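Local structure of ribonucleoside-diphosphate reductase subunit beta (Bacillus halodurans C-125, 2RCC) at residues M2-K7 / N169-T174; G21-K26 / V236-L241; D35-W40 / L103-L108. The protein probably serves as the di-iron small subunit of a class I ribonucleotide reductase, which converts ribonucleotides into the deoxyribonucleotides needed for DNA synthesis. All blocks are in the same frame, centred on the assembly; numbering follows the deposited sequence. Where two conformers were deposited one is given.

Interaction 1. Residues M2-K7 / N169-T174; sequences MEQLQK and NPTPKT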
loop_
_atom_site.group_PDB
_atom_site.type_symbol
_atom_site.label_atom_id
_atom_site.label_comp_id
_atom_site.label_asym_id
_atom_site.label_seq_id
_atom_site.Cartn_x
_atom_site.Cartn_y
_atom_site.Cartn_z
HETATM N N MSE A 2 -4.487 -28.441 11.590
HETATM C CA MSE A 2 -5.116 -27.122 11.452
HETATM C C MSE A 2 -5.834 -26.967 10.099
HETATM O O MSE A 2 -5.360 -27.478 9.076
HETATM C CB MSE A 2 -4.059 -26.024 11.567
HETATM C CG MSE A 2 -3.402 -25.860 12.928
HETATM SE SE MSE A 2 -4.142 -24.420 14.015
HETATM C CE MSE A 2 -6.068 -24.759 13.826
ATOM N N GLU A 3 -6.973 -26.272 10.119
ATOM C CA GLU A 3 -7.762 -25.953 8.918
ATOM C C GLU A 3 -6.934 -25.117 7.948
ATOM O O GLU A 3 -6.169 -24.281 8.398
ATOM C CB GLU A 3 -9.024 -25.146 9.301
ATOM C CG GLU A 3 -8.789 -23.752 10.062
ATOM C CD GLU A 3 -10.095 -22.949 10.292
ATOM O OE1 GLU A 3 -11.194 -23.552 10.247
ATOM O OE2 GLU A 3 -10.033 -21.717 10.502
ATOM N N GLN A 4 -7.050 -25.334 6.639
ATOM C CA GLN A 4 -6.305 -24.471 5.707
ATOM C C GLN A 4 -7.028 -23.146 5.534
ATOM O O GLN A 4 -8.242 -23.090 5.655
ATOM C CB GLN A 4 -5.994 -25.137 4.369
ATOM C CG GLN A 4 -4.763 -26.055 4.448
ATOM C CD GLN A 4 -4.297 -26.540 3.092
ATOM O OE1 GLN A 4 -5.107 -26.801 2.198
ATOM N NE2 GLN A 4 -2.983 -26.689 2.940
ATOM N N LEU A 5 -6.271 -22.090 5.263
ATOM C CA LEU A 5 -6.828 -20.746 5.138
ATOM C C LEU A 5 -7.434 -20.501 3.781
ATOM O O LEU A 5 -6.938 -20.989 2.781
ATOM C CB LEU A 5 -5.763 -19.678 5.350
ATOM C CG LEU A 5 -5.054 -19.758 6.696
ATOM C CD1 LEU A 5 -4.114 -18.620 6.789
ATOM C CD2 LEU A 5 -6.003 -19.816 7.901
ATOM N N GLN A 6 -8.490 -19.702 3.767
ATOM C CA GLN A 6 -9.152 -19.322 2.550
ATOM C C GLN A 6 -8.702 -17.900 2.282
ATOM O O GLN A 6 -8.590 -17.103 3.206
ATOM C CB GLN A 6 -10.668 -19.412 2.732
ATOM C CG GLN A 6 -11.165 -20.812 3.040
ATOM C CD GLN A 6 -10.887 -21.774 1.901
ATOM O OE1 GLN A 6 -11.273 -21.518 0.765
ATOM N NE2 GLN A 6 -10.201 -22.878 2.196
ATOM N N LYS A 7 -8.359 -17.608 1.034
ATOM C CA LYS A 7 -7.992 -16.262 0.656
ATOM C C LYS A 7 -9.132 -15.289 0.882
ATOM O O LYS A 7 -10.293 -15.670 0.781
ATOM C CB LYS A 7 -7.557 -16.172 -0.825
ATOM C CG LYS A 7 -6.112 -16.580 -1.124
ATOM C CD LYS A 7 -5.826 -16.496 -2.604
ATOM C CE LYS A 7 -4.415 -17.004 -2.988
ATOM N N ASN A 169 1.705 -25.030 3.237
ATOM C CA ASN A 169 0.502 -25.371 3.995
ATOM C C ASN A 169 -0.024 -24.196 4.783
ATOM O O ASN A 169 0.283 -24.085 5.972
ATOM C CB ASN A 169 0.865 -26.520 4.940
ATOM C CG ASN A 169 -0.313 -27.055 5.716
ATOM O OD1 ASN A 169 -1.468 -26.956 5.302
ATOM N ND2 ASN A 169 -0.012 -27.667 6.851
ATOM N N PRO A 170 -0.825 -23.312 4.141
ATOM C CA PRO A 170 -1.307 -22.125 4.866
ATOM C C PRO A 170 -2.399 -22.483 5.864
ATOM O O PRO A 170 -3.472 -22.889 5.479
ATOM C CB PRO A 170 -1.841 -21.216 3.761
ATOM C CG PRO A 170 -2.095 -22.064 2.625
ATOM C CD PRO A 170 -1.299 -23.330 2.748
ATOM N N THR A 171 -2.086 -22.377 7.143
ATOM C CA THR A 171 -3.003 -22.681 8.222
ATOM C C THR A 171 -2.772 -21.575 9.240
ATOM O O THR A 171 -1.831 -20.808 9.083
ATOM C CB THR A 171 -2.648 -24.000 8.871
ATOM O OG1 THR A 171 -1.401 -23.844 9.569
ATOM C CG2 THR A 171 -2.525 -25.155 7.811
ATOM N N PRO A 172 -3.638 -21.453 10.272
ATOM C CA PRO A 172 -3.390 -20.450 11.311
ATOM C C PRO A 172 -2.041 -20.601 12.046
ATOM O O PRO A 172 -1.471 -19.620 12.480
ATOM C CB PRO A 172 -4.560 -20.668 12.268
ATOM C CG PRO A 172 -5.646 -21.231 11.403
ATOM C CD PRO A 172 -4.922 -22.149 10.499
ATOM N N LYS A 173 -1.535 -21.817 12.138
ATOM C CA LYS A 173 -0.261 -22.099 12.776
ATOM C C LYS A 173 0.910 -21.591 11.929
ATOM O O LYS A 173 1.794 -20.958 12.457
ATOM C CB LYS A 173 -0.127 -23.605 13.017
ATOM C CG LYS A 173 1.082 -24.031 13.831
ATOM C CD LYS A 173 1.152 -25.559 13.899
ATOM C CE LYS A 173 2.428 -26.036 14.571
ATOM N NZ LYS A 173 2.485 -25.547 15.985
ATOM N N THR A 174 0.923 -21.898 10.636
ATOM C CA THR A 174 1.979 -21.397 9.727
ATOM C C THR A 174 1.857 -19.864 9.504
ATOM O O THR A 174 2.862 -19.179 9.276
ATOM C CB THR A 174 2.020 -22.173 8.392
ATOM O OG1 THR A 174 0.764 -22.035 7.685
ATOM C CG2 THR A 174 2.361 -23.642 8.635
#

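Interaction 2. Residues G21-K26 / V236-L241; sequences GILNGK and VEFPEL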
loop_
_atom_site.group_PDB
_atom_site.type_symbol
_atom_site.label_atom_id
_atom_site.label_comp_id
_atom_site.label_asym_id
_atom_site.label_seq_id
_atom_site.Cartn_x
_atom_site.Cartn_y
_atom_site.Cartn_z
ATOM N N GLY A 21 -13.194 -11.949 11.973
ATOM C CA GLY A 21 -12.027 -12.764 12.289
ATOM C C GLY A 21 -10.892 -12.424 11.369
ATOM O O GLY A 21 -11.109 -12.097 10.219
ATOM N N ILE A 22 -9.680 -12.510 11.881
ATOM C CA ILE A 22 -8.455 -12.170 11.146
ATOM C C ILE A 22 -8.131 -13.175 10.028
ATOM O O ILE A 22 -7.666 -12.769 8.971
ATOM C CB ILE A 22 -7.215 -12.066 12.136
ATOM C CG1 ILE A 22 -7.363 -10.897 13.097
ATOM C CG2 ILE A 22 -5.903 -11.876 11.388
ATOM C CD1 ILE A 22 -6.292 -10.941 14.211
ATOM N N LEU A 23 -8.352 -14.469 10.276
ATOM C CA LEU A 23 -8.134 -15.526 9.297
ATOM C C LEU A 23 -9.388 -16.372 9.225
ATOM O O LEU A 23 -9.995 -16.646 10.250
ATOM C CB LEU A 23 -6.950 -16.407 9.693
ATOM C CG LEU A 23 -5.572 -15.808 9.865
ATOM C CD1 LEU A 23 -4.598 -16.862 10.462
ATOM C CD2 LEU A 23 -5.024 -15.216 8.562
ATOM N N ASN A 24 -9.780 -16.796 8.030
ATOM C CA ASN A 24 -11.008 -17.543 7.842
ATOM C C ASN A 24 -12.256 -16.859 8.456
ATOM O O ASN A 24 -13.173 -17.531 8.869
ATOM C CB ASN A 24 -10.832 -19.018 8.305
ATOM C CG ASN A 24 -10.086 -19.865 7.292
ATOM O OD1 ASN A 24 -9.918 -19.470 6.130
ATOM N ND2 ASN A 24 -9.683 -21.066 7.708
ATOM N N GLY A 25 -12.314 -15.521 8.433
ATOM C CA GLY A 25 -13.475 -14.797 8.919
ATOM C C GLY A 25 -14.334 -14.373 7.749
ATOM O O GLY A 25 -14.105 -14.782 6.609
ATOM N N LYS A 26 -15.299 -13.505 8.038
ATOM C CA LYS A 26 -16.187 -12.941 7.034
ATOM C C LYS A 26 -15.994 -11.437 7.075
ATOM O O LYS A 26 -15.907 -10.866 8.163
ATOM C CB LYS A 26 -17.633 -13.274 7.351
ATOM C CG LYS A 26 -17.965 -14.750 7.337
ATOM C CD LYS A 26 -17.985 -15.309 5.921
ATOM C CE LYS A 26 -18.629 -16.712 5.906
ATOM N N VAL A 236 -6.100 -15.215 20.771
ATOM C CA VAL A 236 -7.492 -15.091 21.265
ATOM C C VAL A 236 -8.480 -15.811 20.319
ATOM O O VAL A 236 -9.384 -16.508 20.781
ATOM C CB VAL A 236 -7.926 -13.594 21.367
ATOM C CG1 VAL A 236 -9.421 -13.445 21.660
ATOM C CG2 VAL A 236 -7.096 -12.888 22.407
ATOM N N GLU A 237 -8.250 -15.685 19.010
ATOM C CA GLU A 237 -9.135 -16.232 17.975
ATOM C C GLU A 237 -8.992 -17.749 17.751
ATOM O O GLU A 237 -9.985 -18.445 17.500
ATOM C CB GLU A 237 -8.893 -15.457 16.666
ATOM C CG GLU A 237 -9.995 -15.613 15.643
ATOM C CD GLU A 237 -9.921 -14.615 14.505
ATOM O OE1 GLU A 237 -9.752 -13.403 14.737
ATOM O OE2 GLU A 237 -10.077 -15.030 13.349
ATOM N N PHE A 238 -7.766 -18.249 17.836
ATOM C CA PHE A 238 -7.408 -19.646 17.664
ATOM C C PHE A 238 -6.641 -20.057 18.930
ATOM O O PHE A 238 -5.391 -20.089 18.921
ATOM C CB PHE A 238 -6.512 -19.827 16.425
ATOM C CG PHE A 238 -7.139 -19.334 15.153
ATOM C CD1 PHE A 238 -8.011 -20.129 14.440
ATOM C CD2 PHE A 238 -6.878 -18.055 14.692
ATOM C CE1 PHE A 238 -8.619 -19.656 13.271
ATOM C CE2 PHE A 238 -7.488 -17.581 13.503
ATOM C CZ PHE A 238 -8.332 -18.392 12.808
ATOM N N PRO A 239 -7.378 -20.311 20.042
ATOM C CA PRO A 239 -6.775 -20.748 21.321
ATOM C C PRO A 239 -5.901 -22.001 21.278
ATOM O O PRO A 239 -5.037 -22.192 22.164
ATOM C CB PRO A 239 -7.988 -21.031 22.192
ATOM C CG PRO A 239 -9.032 -20.180 21.668
ATOM C CD PRO A 239 -8.835 -20.131 20.195
ATOM N N GLU A 240 -6.150 -22.867 20.298
ATOM C CA GLU A 240 -5.308 -24.041 20.052
ATOM C C GLU A 240 -3.830 -23.697 19.757
ATOM O O GLU A 240 -2.974 -24.562 19.823
ATOM C CB GLU A 240 -5.899 -24.916 18.925
ATOM C CG GLU A 240 -6.145 -24.207 17.542
ATOM C CD GLU A 240 -7.557 -23.555 17.367
ATOM O OE1 GLU A 240 -8.054 -22.825 18.262
ATOM O OE2 GLU A 240 -8.160 -23.758 16.291
ATOM N N LEU A 241 -3.540 -22.450 19.382
ATOM C CA LEU A 241 -2.192 -21.980 19.173
ATOM C C LEU A 241 -1.555 -21.486 20.473
ATOM O O LEU A 241 -0.340 -21.323 20.519
ATOM C CB LEU A 241 -2.190 -20.840 18.155
ATOM C CG LEU A 241 -2.713 -21.109 16.744
ATOM C CD1 LEU A 241 -2.658 -19.763 15.958
ATOM C CD2 LEU A 241 -1.926 -22.174 16.033
#

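Interaction 3. Residues D35-W40 / L103-L108; sequences DVRFSW and LTDSSL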
loop_
_atom_site.group_PDB
_atom_site.type_symbol
_atom_site.label_atom_id
_atom_site.label_comp_id
_atom_site.label_asym_id
_atom_site.label_seq_id
_atom_site.Cartn_x
_atom_site.Cartn_y
_atom_site.Cartn_z
ATOM N N ASP A 35 -15.978 1.828 11.284
ATOM C CA ASP A 35 -16.675 0.576 11.633
ATOM C C ASP A 35 -15.764 -0.588 11.315
ATOM O O ASP A 35 -15.972 -1.292 10.322
ATOM C CB ASP A 35 -18.022 0.464 10.887
ATOM C CG ASP A 35 -18.775 -0.855 11.188
ATOM O OD1 ASP A 35 -18.650 -1.360 12.331
ATOM O OD2 ASP A 35 -19.487 -1.399 10.295
ATOM N N VAL A 36 -14.739 -0.770 12.161
ATOM C CA VAL A 36 -13.731 -1.841 11.990
ATOM C C VAL A 36 -13.687 -2.730 13.229
ATOM O O VAL A 36 -14.227 -2.400 14.295
ATOM C CB VAL A 36 -12.318 -1.308 11.594
ATOM C CG1 VAL A 36 -12.388 -0.426 10.270
ATOM C CG2 VAL A 36 -11.661 -0.520 12.714
ATOM N N ARG A 37 -13.087 -3.902 13.074
ATOM C CA ARG A 37 -13.045 -4.866 14.156
ATOM C C ARG A 37 -12.176 -4.450 15.325
ATOM O O ARG A 37 -12.555 -4.678 16.465
ATOM C CB ARG A 37 -12.595 -6.213 13.623
ATOM C CG ARG A 37 -12.476 -7.287 14.660
ATOM C CD ARG A 37 -11.993 -8.554 14.044
ATOM N NE ARG A 37 -11.919 -9.636 15.019
ATOM C CZ ARG A 37 -12.962 -10.346 15.460
ATOM N NH1 ARG A 37 -14.198 -10.101 15.062
ATOM N NH2 ARG A 37 -12.769 -11.307 16.353
ATOM N N PHE A 38 -11.010 -3.879 15.055
ATOM C CA PHE A 38 -10.064 -3.457 16.097
ATOM C C PHE A 38 -9.994 -1.955 16.285
ATOM O O PHE A 38 -9.697 -1.186 15.343
ATOM C CB PHE A 38 -8.668 -3.996 15.739
ATOM C CG PHE A 38 -8.633 -5.492 15.628
ATOM C CD1 PHE A 38 -8.842 -6.289 16.747
ATOM C CD2 PHE A 38 -8.417 -6.106 14.408
ATOM C CE1 PHE A 38 -8.854 -7.691 16.647
ATOM C CE2 PHE A 38 -8.439 -7.486 14.297
ATOM C CZ PHE A 38 -8.645 -8.287 15.426
ATOM N N SER A 39 -10.215 -1.530 17.517
ATOM C CA SER A 39 -10.209 -0.105 17.882
ATOM C C SER A 39 -8.832 0.564 17.765
ATOM O O SER A 39 -8.737 1.779 17.766
ATOM C CB SER A 39 -10.800 0.084 19.275
ATOM O OG SER A 39 -10.036 -0.631 20.230
ATOM N N TRP A 40 -7.774 -0.228 17.648
ATOM C CA TRP A 40 -6.428 0.280 17.409
ATOM C C TRP A 40 -6.059 0.456 15.926
ATOM O O TRP A 40 -5.037 1.093 15.644
ATOM C CB TRP A 40 -5.361 -0.630 18.053
ATOM C CG TRP A 40 -5.454 -2.069 17.769
ATOM C CD1 TRP A 40 -6.019 -2.974 18.561
ATOM C CD2 TRP A 40 -4.945 -2.795 16.627
ATOM N NE1 TRP A 40 -5.933 -4.211 18.021
ATOM C CE2 TRP A 40 -5.265 -4.144 16.835
ATOM C CE3 TRP A 40 -4.281 -2.435 15.447
ATOM C CZ2 TRP A 40 -4.950 -5.147 15.911
ATOM C CZ3 TRP A 40 -3.954 -3.426 14.531
ATOM C CH2 TRP A 40 -4.301 -4.765 14.759
ATOM N N LEU A 103 -5.625 -12.419 5.018
ATOM C CA LEU A 103 -6.237 -11.625 6.066
ATOM C C LEU A 103 -7.672 -11.297 5.690
ATOM O O LEU A 103 -7.909 -10.592 4.708
ATOM C CB LEU A 103 -5.502 -10.331 6.266
ATOM C CG LEU A 103 -4.158 -10.418 6.980
ATOM C CD1 LEU A 103 -3.360 -9.142 6.750
ATOM C CD2 LEU A 103 -4.311 -10.730 8.461
ATOM N N THR A 104 -8.628 -11.743 6.492
ATOM C CA THR A 104 -10.061 -11.510 6.206
ATOM C C THR A 104 -10.589 -10.339 7.025
ATOM O O THR A 104 -11.638 -10.437 7.682
ATOM C CB THR A 104 -10.867 -12.814 6.434
ATOM O OG1 THR A 104 -10.494 -13.318 7.701
ATOM C CG2 THR A 104 -10.562 -13.834 5.390
ATOM N N ASP A 105 -9.811 -9.250 7.008
ATOM C CA ASP A 105 -10.160 -7.966 7.638
ATOM C C ASP A 105 -9.669 -6.932 6.671
ATOM O O ASP A 105 -8.443 -6.875 6.391
ATOM C CB ASP A 105 -9.514 -7.798 9.016
ATOM C CG ASP A 105 -9.875 -6.469 9.717
ATOM O OD1 ASP A 105 -9.701 -5.397 9.123
ATOM O OD2 ASP A 105 -10.225 -6.496 10.917
ATOM N N SER A 106 -10.592 -6.099 6.188
ATOM C CA SER A 106 -10.271 -5.092 5.182
ATOM C C SER A 106 -9.372 -4.001 5.723
ATOM O O SER A 106 -8.562 -3.446 4.951
ATOM C CB SER A 106 -11.528 -4.479 4.567
ATOM O OG SER A 106 -12.358 -3.916 5.549
ATOM N N SER A 107 -9.519 -3.660 7.016
ATOM C CA SER A 107 -8.661 -2.661 7.657
ATOM C C SER A 107 -7.220 -3.153 7.753
ATOM O O SER A 107 -6.293 -2.391 7.508
ATOM C CB SER A 107 -9.170 -2.180 9.031
ATOM O OG SER A 107 -9.071 -3.189 10.014
ATOM N N LEU A 108 -7.015 -4.418 8.108
ATOM C CA LEU A 108 -5.667 -4.967 8.178
ATOM C C LEU A 108 -5.061 -5.101 6.774
ATOM O O LEU A 108 -3.870 -4.827 6.587
ATOM C CB LEU A 108 -5.656 -6.327 8.906
ATOM C CG LEU A 108 -6.171 -6.314 10.370
ATOM C CD1 LEU A 108 -6.014 -7.688 11.037
ATOM C CD2 LEU A 108 -5.483 -5.253 11.222
HETATM O O HOH W 1 -12.693 -4.924 10.326
HETATM O O HOH W 2 -9.836 -4.066 12.307
#

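Interaction 1. Residues M2-K7 / N169-T174
The irregular segment 2-7 passes along the turn at 169-171, with the CA atoms of Q4 and T171 4.5 Å apart and one backbone hydrogen bond from L5 N to P170 O (2.9 Å). L5 N meets that oxygen from above the carbonyl plane. The carbonyl of E3 lies against T171 CA and the P172 ring; E3 O is 3.2 Å from P172 CD. This oxygen is buried by the contact and has no polar partner in the model.

The Q4 side chain extends beyond CG and brings its amide to N169. Q4 NE2 donates to N169 OD1 at 2.8 Å, on a lone pair in the carbonyl plane. The two amide planes are turned 49° apart. With CG anti to its backbone N, chi1 -175°, N169 holds OD1 out to the Q4 amide.

The turn links helix 150-168 to helix 172-187, two helices of the ferritin-like bundle of the small subunit. T171 is the N-cap of the second helix. T171 OG1 accepts a straight bond from T174 N (3.2 Å) and a weak one from K173 N. T174 OG1 donates to N169 O at 2.7 Å, which closes the turn from its other end.

Apolar groups flank the polar centre. Selenomethionine M2 sets CB against T171 CB (3.7 Å), and its side chain crosses that of K173 at about a right angle, CG against K173 CB. The K173 chain leads away to a salt bridge with E245. L5 slides past P172 in the opposite direction, with L5 CD2 3.7 Å from P172 CD. Beyond the turn, L5 also touches F166 of helix 150-168.

Interaction 2. Residues G21-K26 / V236-L241
The F238 ring turns its edge to the 21-26 loop. L23 O lies in the ring plane, 3.5 Å from F238 CZ. L23 CB reaches the same corner of the ring, 3.9 Å from CZ. Elsewhere the ring touches P172 of helix 172-187 and the side chain of E3.

The second flat group is the carboxylate of E237. Its CG is anti to the backbone N, chi1 -163°, and the chain stays extended, so the carboxylate reaches straight to the loop backbone. In the conformer given, I22 N donates to E237 OE1 at 3.0 Å with an N-H...O angle of 170°. OE1 uses its syn lone pair. The I22 side chain crosses that of E237 obliquely and sets CG1 3.8 Å from E237 OE1.

G21 packs directly on this group, with G21 CA 3.2 Å from E237 OE2. A beta carbon at G21 would fall about 2.7 Å from E237 OE2 and clash, so the glycine lets the acid come this close. E237 OE2 and L23 O, two acceptors, stay 3.5 Å apart without bonding.

E237 closes helix 207-237, and F238 is the first residue to leave helical geometry. L241 N then bonds back to F238 O in a short 3-10 turn. The contact thus lays an N-terminal loop over the end of a long helix of the ferritin-like bundle, away from the annotated iron sites.

Interaction 3. Residues D35-W40 / L103-L108
D105 points its CB toward segment 35-40. CG stands anti to the backbone N, chi1 -179°, and the carboxylate then divides its work between its two oxygens. OD1 turns back to its own helix start. It takes a very short bond from S107 OG (2.5 Å) on its syn lone pair, and one from L108 N (3.0 Å) above the carboxylate plane. S107 N adds a weak bond. D105 is thus the N-cap of helix 106-133.

OD2 faces the other segment. It lies 3.6 Å from R37 CB and 3.9 Å from F38 CE2, with the carboxylate and F38 ring planes nearly parallel, 9° apart. The polar link is through water. Water 2 donates to D105 OD2 (2.8 Å) and to S107 OG, and accepts from F38 N. Water 1 joins R37 N to OD2, the latter bond weak. The R37 chain leads away; its NH1 bonds to S19 O.

Apolar contacts flank this site. L108 CD2 meets W40 CH2 at 3.8 Å, and L108 CD1 meets F38 CE2. On the other flank, V36 CG1 rests on S107 CB (3.9 Å). An alanine here in place of D105 would probably cost the helix its cap and both waters a shared acceptor. With so many donors at a helix N-terminus, the buried carboxylate is likely to stay ionised.

Overall arrangement
From the N terminus, 2-7 is the first segment and closes a long loop on 169-174, at the start of helix 172-187. Segment 21-26 follows and closes on 236-241, at the end of helix 207-237. Because 169-174 comes before 236-241, interactions 1 and 2 cross along the chain. Segment 35-40 closes the shortest loop, on 103-108 at the start of helix 106-133, and interaction 3 falls within both of the others. Interaction 2 lies between its neighbours in space: N24 bonds to E3 and Q6, and the backbone of I22 bonds to that of T104. Together they tie the N-terminal region across one end of the helical bundle.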